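Local coordinates for protein BT_4661 (Bacteroides thetaiotaomicron, PDB 4AK2) that binds heparin and heparan sulphate at the cell surface through the C-terminal ligand-binding domain described here, probably as part of a glycosaminoglycan uptake system, at residues 25-30 against 129-134; 84-89 against 113-118; 123-128 against 269-274. All coordinates share one frame; numbering follows the deposited sequence. Where two conformers were deposited one is given.

Contact 1 (25-30 against 129-134)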
loop_
_atom_site.group_PDB
_atom_site.type_symbol
_atom_site.label_atom_id
_atom_site.label_comp_id
_atom_site.label_asym_id
_atom_site.label_seq_id
_atom_site.Cartn_x
_atom_site.Cartn_y
_atom_site.Cartn_z
ATOM N N ALA A 25 2.067 4.286 -8.518
ATOM C CA ALA A 25 2.499 4.996 -7.314
ATOM C C ALA A 25 4.012 5.144 -7.320
ATOM O O ALA A 25 4.748 4.400 -8.010
ATOM C CB ALA A 25 2.056 4.191 -6.071
ATOM N N ASP A 26 4.481 6.108 -6.504
ATOM C CA ASP A 26 5.910 6.207 -6.211
ATOM C C ASP A 26 6.278 5.092 -5.241
ATOM O O ASP A 26 5.719 5.032 -4.117
ATOM C CB ASP A 26 6.252 7.581 -5.638
ATOM C CG ASP A 26 6.231 8.682 -6.675
ATOM O OD1 ASP A 26 6.189 8.380 -7.894
ATOM O OD2 ASP A 26 6.279 9.865 -6.260
ATOM N N GLN A 27 7.120 4.168 -5.668
ATOM C CA GLN A 27 7.318 2.922 -4.913
ATOM C C GLN A 27 8.659 2.303 -5.203
ATOM O O GLN A 27 9.121 2.298 -6.335
ATOM C CB GLN A 27 6.160 1.961 -5.216
ATOM C CG GLN A 27 6.184 1.368 -6.641
ATOM C CD GLN A 27 4.841 0.778 -7.000
ATOM O OE1 GLN A 27 4.518 -0.333 -6.639
ATOM N NE2 GLN A 27 4.047 1.556 -7.777
ATOM N N PHE A 28 9.329 1.840 -4.134
ATOM C CA PHE A 28 10.693 1.351 -4.197
ATOM C C PHE A 28 10.853 0.054 -3.466
ATOM O O PHE A 28 10.436 -0.059 -2.323
ATOM C CB PHE A 28 11.664 2.422 -3.617
ATOM C CG PHE A 28 11.602 3.672 -4.432
ATOM C CD1 PHE A 28 10.650 4.651 -4.176
ATOM C CD2 PHE A 28 12.429 3.828 -5.547
ATOM C CE1 PHE A 28 10.522 5.764 -5.021
ATOM C CE2 PHE A 28 12.297 4.946 -6.388
ATOM C CZ PHE A 28 11.350 5.881 -6.141
ATOM N N ARG A 29 11.432 -0.921 -4.144
ATOM C CA ARG A 29 11.713 -2.209 -3.552
ATOM C C ARG A 29 13.168 -2.272 -3.143
ATOM O O ARG A 29 14.072 -1.874 -3.885
ATOM C CB ARG A 29 11.394 -3.345 -4.559
ATOM C CG ARG A 29 11.823 -4.722 -4.036
ATOM C CD ARG A 29 11.196 -5.844 -4.853
ATOM N NE ARG A 29 9.773 -5.979 -4.555
ATOM C CZ ARG A 29 8.785 -6.098 -5.453
ATOM N NH1 ARG A 29 8.999 -6.077 -6.805
ATOM N NH2 ARG A 29 7.552 -6.234 -4.987
ATOM N N ILE A 30 13.393 -2.814 -1.955
ATOM C CA ILE A 30 14.725 -3.243 -1.525
ATOM C C ILE A 30 14.775 -4.738 -1.820
ATOM O O ILE A 30 13.970 -5.512 -1.280
ATOM C CB ILE A 30 14.980 -2.951 -0.030
ATOM C CG1 ILE A 30 14.794 -1.446 0.249
ATOM C CG2 ILE A 30 16.372 -3.437 0.356
ATOM C CD1 ILE A 30 13.408 -1.013 0.660
ATOM N N PRO A 129 3.455 -3.827 -9.821
ATOM C CA PRO A 129 3.687 -2.967 -8.660
ATOM C C PRO A 129 3.126 -3.569 -7.389
ATOM O O PRO A 129 2.163 -4.315 -7.388
ATOM C CB PRO A 129 2.886 -1.692 -9.028
ATOM C CG PRO A 129 1.734 -2.220 -9.854
ATOM C CD PRO A 129 2.356 -3.307 -10.677
ATOM N N PHE A 130 3.760 -3.164 -6.287
ATOM C CA PHE A 130 3.293 -3.570 -4.936
ATOM C C PHE A 130 2.347 -2.581 -4.323
ATOM O O PHE A 130 1.899 -2.793 -3.179
ATOM C CB PHE A 130 4.438 -3.945 -4.015
ATOM C CG PHE A 130 5.360 -2.794 -3.675
ATOM C CD1 PHE A 130 5.070 -1.969 -2.557
ATOM C CD2 PHE A 130 6.524 -2.535 -4.415
ATOM C CE1 PHE A 130 5.930 -0.942 -2.210
ATOM C CE2 PHE A 130 7.379 -1.498 -4.079
ATOM C CZ PHE A 130 7.064 -0.701 -2.976
ATOM N N VAL A 131 2.007 -1.489 -5.002
ATOM C CA VAL A 131 0.962 -0.571 -4.589
ATOM C C VAL A 131 -0.165 -0.736 -5.616
ATOM O O VAL A 131 0.025 -0.401 -6.813
ATOM C CB VAL A 131 1.411 0.877 -4.529
ATOM C CG1 VAL A 131 0.290 1.776 -3.992
ATOM C CG2 VAL A 131 2.678 1.027 -3.643
ATOM N N PHE A 132 -1.286 -1.293 -5.210
ATOM C CA PHE A 132 -2.435 -1.494 -6.082
ATOM C C PHE A 132 -3.290 -0.234 -5.969
ATOM O O PHE A 132 -3.893 0.011 -4.907
ATOM C CB PHE A 132 -3.210 -2.780 -5.634
ATOM C CG PHE A 132 -4.531 -2.963 -6.353
ATOM C CD1 PHE A 132 -4.722 -2.479 -7.669
ATOM C CD2 PHE A 132 -5.610 -3.592 -5.715
ATOM C CE1 PHE A 132 -5.943 -2.632 -8.364
ATOM C CE2 PHE A 132 -6.835 -3.783 -6.421
ATOM C CZ PHE A 132 -6.995 -3.256 -7.712
ATOM N N GLN A 133 -3.375 0.562 -7.039
ATOM C CA GLN A 133 -4.156 1.760 -7.100
ATOM C C GLN A 133 -5.549 1.413 -7.583
ATOM O O GLN A 133 -5.703 0.943 -8.743
ATOM C CB GLN A 133 -3.511 2.771 -8.055
ATOM C CG GLN A 133 -2.159 3.235 -7.480
ATOM C CD GLN A 133 -1.517 4.283 -8.382
ATOM O OE1 GLN A 133 -1.308 4.032 -9.572
ATOM N NE2 GLN A 133 -1.163 5.436 -7.816
ATOM N N VAL A 134 -6.555 1.566 -6.734
ATOM C CA VAL A 134 -7.895 1.108 -7.014
ATOM C C VAL A 134 -8.921 2.187 -6.753
ATOM O O VAL A 134 -8.823 2.960 -5.775
ATOM C CB VAL A 134 -8.187 -0.190 -6.198
ATOM C CG1 VAL A 134 -8.236 0.082 -4.665
ATOM C CG2 VAL A 134 -9.494 -0.836 -6.657
HETATM O O HOH W 1 1.205 1.416 -8.508
#

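Contact 2 (84-89 against 113-118). With SGN (2-deoxy-6-O-sulfo-2-(sulfoamino)-alpha-D-glucopyranose), chain B; IDS (2-O-sulfo-alpha-L-idopyranuronic acid), chain C.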
loop_
_atom_site.group_PDB
_atom_site.type_symbol
_atom_site.label_atom_id
_atom_site.label_comp_id
_atom_site.label_asym_id
_atom_site.label_seq_id
_atom_site.Cartn_x
_atom_site.Cartn_y
_atom_site.Cartn_z
ATOM N N LEU A 84 12.539 -0.598 8.634
ATOM C CA LEU A 84 11.556 -1.419 7.932
ATOM C C LEU A 84 12.056 -2.855 7.934
ATOM O O LEU A 84 13.199 -3.097 7.558
ATOM C CB LEU A 84 11.374 -0.907 6.486
ATOM C CG LEU A 84 10.447 -1.673 5.522
ATOM C CD1 LEU A 84 9.033 -1.684 6.082
ATOM C CD2 LEU A 84 10.496 -1.025 4.147
ATOM N N LYS A 85 11.178 -3.806 8.275
ATOM C CA LYS A 85 11.561 -5.224 8.355
ATOM C C LYS A 85 11.435 -5.973 7.040
ATOM O O LYS A 85 10.542 -5.703 6.212
ATOM C CB LYS A 85 10.778 -5.935 9.433
ATOM C CG LYS A 85 11.182 -5.397 10.784
ATOM C CD LYS A 85 10.880 -6.412 11.866
ATOM C CE LYS A 85 11.391 -5.980 13.233
ATOM N NZ LYS A 85 10.807 -6.911 14.226
ATOM N N GLN A 86 12.312 -6.934 6.843
ATOM C CA GLN A 86 12.255 -7.781 5.663
ATOM C C GLN A 86 10.902 -8.469 5.559
ATOM O O GLN A 86 10.321 -8.880 6.572
ATOM C CB GLN A 86 13.298 -8.878 5.746
ATOM C CG GLN A 86 14.735 -8.455 5.747
ATOM C CD GLN A 86 15.609 -9.673 5.959
ATOM O OE1 GLN A 86 16.129 -9.904 7.051
ATOM N NE2 GLN A 86 15.720 -10.484 4.943
ATOM N N GLY A 87 10.358 -8.488 4.354
ATOM C CA GLY A 87 9.041 -9.068 4.086
ATOM C C GLY A 87 7.879 -8.111 4.267
ATOM O O GLY A 87 6.727 -8.503 4.088
ATOM N N GLN A 88 8.173 -6.857 4.620
ATOM C CA GLN A 88 7.135 -5.848 4.912
ATOM C C GLN A 88 7.190 -4.663 3.939
ATOM O O GLN A 88 8.255 -4.381 3.378
ATOM C CB GLN A 88 7.326 -5.281 6.342
ATOM C CG GLN A 88 7.107 -6.280 7.463
ATOM C CD GLN A 88 5.630 -6.564 7.501
ATOM O OE1 GLN A 88 4.789 -5.643 7.592
ATOM N NE2 GLN A 88 5.294 -7.807 7.346
ATOM N N CYS A 89 6.058 -3.959 3.815
ATOM C CA CYS A 89 6.044 -2.663 3.172
ATOM C C CYS A 89 5.981 -1.552 4.192
ATOM O O CYS A 89 5.471 -1.720 5.306
ATOM C CB CYS A 89 4.831 -2.536 2.244
ATOM S SG CYS A 89 4.848 -3.584 0.781
ATOM N N PHE A 113 7.401 1.692 0.116
ATOM C CA PHE A 113 8.588 0.842 0.139
ATOM C C PHE A 113 8.245 -0.593 0.381
ATOM O O PHE A 113 7.338 -0.878 1.145
ATOM C CB PHE A 113 9.585 1.321 1.229
ATOM C CG PHE A 113 10.125 2.675 0.959
ATOM C CD1 PHE A 113 9.415 3.816 1.360
ATOM C CD2 PHE A 113 11.343 2.836 0.304
ATOM C CE1 PHE A 113 9.896 5.117 1.066
ATOM C CE2 PHE A 113 11.839 4.121 -0.000
ATOM C CZ PHE A 113 11.129 5.267 0.406
ATOM N N HIS A 114 8.968 -1.497 -0.278
ATOM C CA HIS A 114 8.827 -2.937 -0.015
ATOM C C HIS A 114 10.172 -3.525 0.207
ATOM O O HIS A 114 11.071 -3.416 -0.645
ATOM C CB HIS A 114 8.192 -3.662 -1.223
ATOM C CG HIS A 114 8.090 -5.176 -1.018
ATOM N ND1 HIS A 114 8.582 -6.086 -1.889
ATOM C CD2 HIS A 114 7.556 -5.902 0.049
ATOM C CE1 HIS A 114 8.342 -7.329 -1.431
ATOM N NE2 HIS A 114 7.734 -7.224 -0.237
ATOM N N PHE A 115 10.375 -4.159 1.359
ATOM C CA PHE A 115 11.634 -4.857 1.680
ATOM C C PHE A 115 11.362 -6.321 1.351
ATOM O O PHE A 115 10.711 -7.027 2.129
ATOM C CB PHE A 115 12.061 -4.612 3.120
ATOM C CG PHE A 115 13.499 -4.958 3.440
ATOM C CD1 PHE A 115 14.354 -5.651 2.553
ATOM C CD2 PHE A 115 14.009 -4.555 4.674
ATOM C CE1 PHE A 115 15.688 -5.922 2.895
ATOM C CE2 PHE A 115 15.323 -4.833 5.031
ATOM C CZ PHE A 115 16.157 -5.511 4.141
ATOM N N SER A 116 11.842 -6.785 0.208
ATOM C CA SER A 116 11.563 -8.151 -0.220
ATOM C C SER A 116 12.434 -9.166 0.533
ATOM O O SER A 116 13.416 -8.791 1.177
ATOM C CB SER A 116 11.765 -8.298 -1.720
ATOM O OG SER A 116 11.138 -9.503 -2.110
ATOM N N MET A 117 12.073 -10.451 0.447
ATOM C CA MET A 117 12.852 -11.511 1.063
ATOM C C MET A 117 12.466 -12.855 0.470
ATOM O O MET A 117 11.398 -12.995 -0.136
ATOM C CB MET A 117 12.619 -11.549 2.576
ATOM C CG MET A 117 11.272 -12.115 2.999
ATOM S SD MET A 117 11.023 -12.090 4.779
ATOM C CE MET A 117 12.308 -13.206 5.335
ATOM N N ILE A 118 13.339 -13.837 0.664
ATOM C CA ILE A 118 12.977 -15.238 0.496
ATOM C C ILE A 118 12.503 -15.716 1.875
ATOM O O ILE A 118 13.270 -15.725 2.850
ATOM C CB ILE A 118 14.161 -16.066 -0.040
ATOM C CG1 ILE A 118 14.645 -15.473 -1.364
ATOM C CG2 ILE A 118 13.756 -17.535 -0.191
ATOM C CD1 ILE A 118 15.818 -16.193 -2.030
HETATM C C1 SGN B . 5.737 -7.650 15.388
HETATM C C2 SGN B . 6.812 -7.835 14.311
HETATM C C3 SGN B . 7.711 -9.014 14.634
HETATM C C4 SGN B . 8.280 -8.832 16.038
HETATM C C5 SGN B . 7.164 -8.585 17.085
HETATM C C6 SGN B . 7.685 -8.177 18.430
HETATM N N2 SGN B . 6.219 -8.052 13.014
HETATM O O3 SGN B . 8.814 -8.993 13.723
HETATM O O4 SGN B . 8.903 -10.038 16.511
HETATM O O5 SGN B . 6.346 -7.472 16.657
HETATM O O6 SGN B . 8.555 -7.049 18.271
HETATM S S1 SGN B . 5.680 -6.852 12.101
HETATM O O1S SGN B . 4.400 -6.457 12.614
HETATM O O2S SGN B . 6.686 -5.835 12.220
HETATM O O3S SGN B . 5.463 -7.455 10.628
HETATM S S2 SGN B . 9.433 -6.680 19.518
HETATM O O4S SGN B . 10.315 -7.784 19.948
HETATM O O5S SGN B . 8.419 -6.435 20.732
HETATM O O6S SGN B . 10.114 -5.470 19.116
HETATM C C1 IDS C . 10.290 -9.861 16.853
HETATM C C2 IDS C . 10.656 -11.134 17.569
HETATM C C3 IDS C . 10.672 -12.368 16.673
HETATM C C4 IDS C . 11.233 -12.146 15.262
HETATM C C5 IDS C . 10.990 -10.739 14.731
HETATM C C6 IDS C . 11.791 -10.369 13.493
HETATM O O2 IDS C . 11.969 -10.958 18.126
HETATM O O3 IDS C . 9.350 -12.926 16.607
HETATM O O5 IDS C . 11.156 -9.720 15.713
HETATM O O6A IDS C . 12.372 -9.256 13.478
HETATM O O6B IDS C . 11.852 -11.165 12.527
HETATM S S IDS C . 12.432 -11.534 19.476
HETATM O O1S IDS C . 11.775 -10.694 20.484
HETATM O O2S IDS C . 11.925 -12.929 19.547
HETATM O O3S IDS C . 13.910 -11.523 19.548
HETATM O O HOH W 2 15.765 -9.640 2.445
HETATM O O HOH W 3 6.700 -9.225 1.382
#

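Contact 3 (123-128 against 269-274). With NA (sodium ion), chain D.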
loop_
_atom_site.group_PDB
_atom_site.type_symbol
_atom_site.label_atom_id
_atom_site.label_comp_id
_atom_site.label_asym_id
_atom_site.label_seq_id
_atom_site.Cartn_x
_atom_site.Cartn_y
_atom_site.Cartn_z
ATOM N N VAL A 123 9.751 -19.339 -0.963
ATOM C CA VAL A 123 8.815 -18.367 -1.522
ATOM C C VAL A 123 9.484 -17.006 -1.549
ATOM O O VAL A 123 10.137 -16.585 -0.602
ATOM C CB VAL A 123 7.509 -18.311 -0.691
ATOM C CG1 VAL A 123 6.603 -17.124 -1.050
ATOM C CG2 VAL A 123 6.778 -19.633 -0.795
ATOM N N GLN A 124 9.348 -16.328 -2.680
ATOM C CA GLN A 124 9.814 -14.958 -2.807
ATOM C C GLN A 124 8.621 -14.181 -3.381
ATOM O O GLN A 124 8.471 -14.009 -4.595
ATOM C CB GLN A 124 11.022 -14.902 -3.733
ATOM C CG GLN A 124 11.673 -13.529 -3.799
ATOM C CD GLN A 124 12.906 -13.536 -4.658
ATOM O OE1 GLN A 124 13.728 -14.458 -4.598
ATOM N NE2 GLN A 124 13.043 -12.505 -5.485
ATOM N N LEU A 125 7.715 -13.742 -2.506
ATOM C CA LEU A 125 6.426 -13.234 -2.999
ATOM C C LEU A 125 6.522 -11.747 -3.333
ATOM O O LEU A 125 6.727 -10.925 -2.445
ATOM C CB LEU A 125 5.340 -13.467 -1.935
ATOM C CG LEU A 125 3.912 -13.014 -2.320
ATOM C CD1 LEU A 125 3.382 -13.846 -3.510
ATOM C CD2 LEU A 125 3.001 -13.219 -1.128
ATOM N N GLU A 126 6.360 -11.414 -4.622
ATOM C CA GLU A 126 6.544 -10.052 -5.069
ATOM C C GLU A 126 5.414 -9.620 -6.005
ATOM O O GLU A 126 5.207 -10.209 -7.085
ATOM C CB GLU A 126 7.894 -9.882 -5.810
ATOM C CG GLU A 126 9.065 -10.117 -4.869
ATOM C CD GLU A 126 10.403 -9.743 -5.463
ATOM O OE1 GLU A 126 10.464 -9.489 -6.689
ATOM O OE2 GLU A 126 11.407 -9.723 -4.727
ATOM N N TYR A 127 4.695 -8.576 -5.633
ATOM C CA TYR A 127 3.747 -7.924 -6.523
ATOM C C TYR A 127 4.505 -6.753 -7.171
ATOM O O TYR A 127 5.127 -5.946 -6.459
ATOM C CB TYR A 127 2.584 -7.344 -5.706
ATOM C CG TYR A 127 1.631 -8.391 -5.150
ATOM C CD1 TYR A 127 1.882 -9.049 -3.952
ATOM C CD2 TYR A 127 0.486 -8.745 -5.848
ATOM C CE1 TYR A 127 1.022 -9.996 -3.449
ATOM C CE2 TYR A 127 -0.397 -9.698 -5.373
ATOM C CZ TYR A 127 -0.112 -10.342 -4.162
ATOM O OH TYR A 127 -0.976 -11.326 -3.678
ATOM N N THR A 128 4.428 -6.663 -8.482
ATOM C CA THR A 128 5.095 -5.563 -9.205
ATOM C C THR A 128 4.057 -4.971 -10.141
ATOM O O THR A 128 3.818 -5.552 -11.220
ATOM C CB THR A 128 6.311 -6.092 -9.990
ATOM O OG1 THR A 128 7.242 -6.678 -9.081
ATOM C CG2 THR A 128 6.991 -4.969 -10.791
ATOM N N VAL A 269 3.869 -12.457 5.520
ATOM C CA VAL A 269 4.466 -11.281 4.840
ATOM C C VAL A 269 3.430 -10.191 4.705
ATOM O O VAL A 269 2.211 -10.478 4.758
ATOM C CB VAL A 269 5.045 -11.669 3.447
ATOM C CG1 VAL A 269 6.385 -12.393 3.579
ATOM C CG2 VAL A 269 4.020 -12.466 2.617
ATOM N N SER A 270 3.872 -8.959 4.452
ATOM C CA SER A 270 2.946 -7.892 4.090
ATOM C C SER A 270 3.459 -7.251 2.806
ATOM O O SER A 270 4.112 -6.204 2.801
ATOM C CB SER A 270 2.781 -6.867 5.217
ATOM O OG SER A 270 2.308 -7.493 6.430
ATOM N N PRO A 271 3.155 -7.913 1.670
ATOM C CA PRO A 271 3.817 -7.596 0.392
ATOM C C PRO A 271 3.113 -6.543 -0.464
ATOM O O PRO A 271 3.631 -6.200 -1.551
ATOM C CB PRO A 271 3.774 -8.977 -0.304
ATOM C CG PRO A 271 2.420 -9.536 0.107
ATOM C CD PRO A 271 2.362 -9.166 1.612
ATOM N N ILE A 272 1.951 -6.079 -0.046
ATOM C CA ILE A 272 1.154 -5.210 -0.938
ATOM C C ILE A 272 0.415 -4.130 -0.148
ATOM O O ILE A 272 -0.186 -4.403 0.891
ATOM C CB ILE A 272 0.189 -6.055 -1.816
ATOM C CG1 ILE A 272 -0.512 -5.197 -2.895
ATOM C CG2 ILE A 272 -0.857 -6.790 -0.993
ATOM C CD1 ILE A 272 -1.274 -6.017 -3.942
ATOM N N PHE A 273 0.444 -2.929 -0.688
ATOM C CA PHE A 273 -0.368 -1.841 -0.192
ATOM C C PHE A 273 -1.526 -1.572 -1.131
ATOM O O PHE A 273 -1.317 -1.612 -2.370
ATOM C CB PHE A 273 0.469 -0.548 -0.060
ATOM C CG PHE A 273 0.689 -0.074 1.354
ATOM C CD1 PHE A 273 -0.354 0.512 2.065
ATOM C CD2 PHE A 273 1.956 -0.137 1.884
ATOM C CE1 PHE A 273 -0.155 0.961 3.369
ATOM C CE2 PHE A 273 2.193 0.332 3.182
ATOM C CZ PHE A 273 1.131 0.895 3.903
ATOM N N ILE A 274 -2.728 -1.372 -0.637
ATOM C CA ILE A 274 -3.862 -1.012 -1.473
ATOM C C ILE A 274 -4.122 0.487 -1.288
ATOM O O ILE A 274 -4.296 0.971 -0.164
ATOM C CB ILE A 274 -5.155 -1.760 -1.044
ATOM C CG1 ILE A 274 -4.943 -3.268 -0.905
ATOM C CG2 ILE A 274 -6.304 -1.398 -1.993
ATOM C CD1 ILE A 274 -4.262 -3.958 -2.035
HETATM NA NA NA D . 0.743 -5.857 8.204
HETATM O O HOH W 4 5.533 -7.419 -3.029
HETATM O O HOH W 5 2.767 -4.309 8.520
#

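Contact 1 (25-30 against 129-134)
Gln27 and Phe130 each hold CG between the backbone N and the carbonyl carbon (chi1 71° and 65°), and the two side chains meet tip to tip. The amide stands almost upright on the ring, their planes 88° apart, with Gln27 OE1 3.7 Å above one face of Phe130, displaced toward the rim. Closer to the backbone, Gln27 CB packs 3.6 Å from Phe130 CZ. Gln27 OE1 also accepts Val131 N at 3.2 Å, with the donor above the carbonyl plane, and weakly Phe130 N. Gln27 NE2 gives a hydrogen bond to Ala25 O at 2.9 Å and another to a water that also accepts from Ala25 N and donates to Val131 O. An amide suits a site that offers N-H donors to one branch and acceptors to the other, a pattern that settles which way round it is turned. The contact joins strand 27-30, one edge of the four-stranded sheet, to strand 131-134 of the second through side chains and a water that grip backbone atoms, with no backbone-to-backbone bond. Small Ala25 puts CB 3.6 Å from Val131 CG1. Arg29, whose NE bonds His114 ND1, brings NH2 within 3.9 Å of Phe130 CD2; NH2 bonds Tyr127 O.

Contact 2 (84-89 against 113-118)
Leu84 stands just before a turn and packs against Phe115; the turn, type II from Lys85 to Gln88, leads into a G1 beta bulge in which Gly87 and Gln88 both face the single residue Phe115. Leu84 O lies in the plane of the Phe115 ring at its edge, 3.3 Å from CD2, where the slightly positive C-H rim meets a carbonyl oxygen; the branched end of Leu84, through CD2, rests on the CB atoms of Phe113 and Phe115. Lys85 turns from the strand and stretches out toward the bound glycan. Its NZ donates to O6A of the iduronate at 2.9 Å and to O3 of the glucosamine at the same distance, a long, extended cationic arm well matched to an acidic sugar. Gln86 lays CG over one face of the Phe115 ring, 3.8 Å from the centroid in a CH-pi contact, while its NE2 reaches Ser116 O through a water. Gly87 sits at phi 88°, a conformation that would jam a CB against the preceding carbonyl oxygen; a CB would also collide with Met117 SD, which packs 3.7 Å from Gly87 CA. Gly87 N donates to Phe115 O at 2.7 Å. Gln88 O completes the bulge by accepting Phe115 N at 2.9 Å, almost straight at hydrogen (174°); its CB points away from the strand, and its amide lies at the glycan, beside O3S of the glucosamine N-sulfo group, with NE2 making a weak bond to Ser270 OG. Cys89 then forms an antiparallel non-hydrogen-bonded pair with His114, whose ND1 is bonded to Arg29 NE and whose NE2 shares a water with Gly87 O. The slim thiol fits beside the imidazole, Cys89 SG approaching His114 CD2 obliquely at 3.6 Å.

Contact 3 (123-128 against 269-274)
Tyr127 directs its CB toward Pro271 and Ile272; with CG anti to its own carbonyl carbon (chi1 -72°), the ring presents a face to Ile272 and an edge to Pro271. Just past CB, the Tyr127 CG and CD2 atoms lie under the end of Ile272, and Ile272 CD1 is 3.8 Å from Tyr127 CD2. This methyl sits over the ring face, 4.0 Å from the centroid and 19° off the normal, a CH-pi contact reached because Ile272 is fully extended. Tyr127 CD1 nears Ile272 CB, and Tyr127 CE1 meets Pro271 CG at 3.8 Å, the proline pointing the same way. At the tip, OH bonds Phe227 O, so the ring is apolar where it packs and its polar end is satisfied. The contact closes the loop between strands 105-115 and 131-134 onto the interrupted strand 268-276. Leu125 continues the apolar surface, its CD2 touching Pro271 CG at 3.9 Å, and Leu158 of strand 157-161 packs on Tyr127 and Leu125. No direct hydrogen bond crosses; instead a water takes Tyr127 N and donates to Pro271 O at 2.7 Å. In the conformer given, Ser270 OG lies 2.9 Å from a sodium ion that Asp163 O and a water also bind.

In the fold
The three contacts form one continuous block where the two sheets meet. Contacts 1 and 2, centres about 13 Å apart, are joined as neighbouring strands, Ile30 N bonding His114 O at 2.7 Å. Contact 3 lies about 10 Å from contact 1, centre to centre, and Phe132 N bonds Phe273 O at 2.9 Å as strands 131-134 and 268-276 run side by side. Contacts 2 and 3 are nearest, with centres about 8 Å apart: Gly87 O accepts Ser270 N at 2.9 Å and Ser116 OG meets Glu126 OE2 at 2.6 Å. Contact 2 alone supplies glycan-pocket residues, Lys85 and Gln88, while Ser270 of contact 3 binds a sodium ion that lies about 4 Å from the Gln88 side chain.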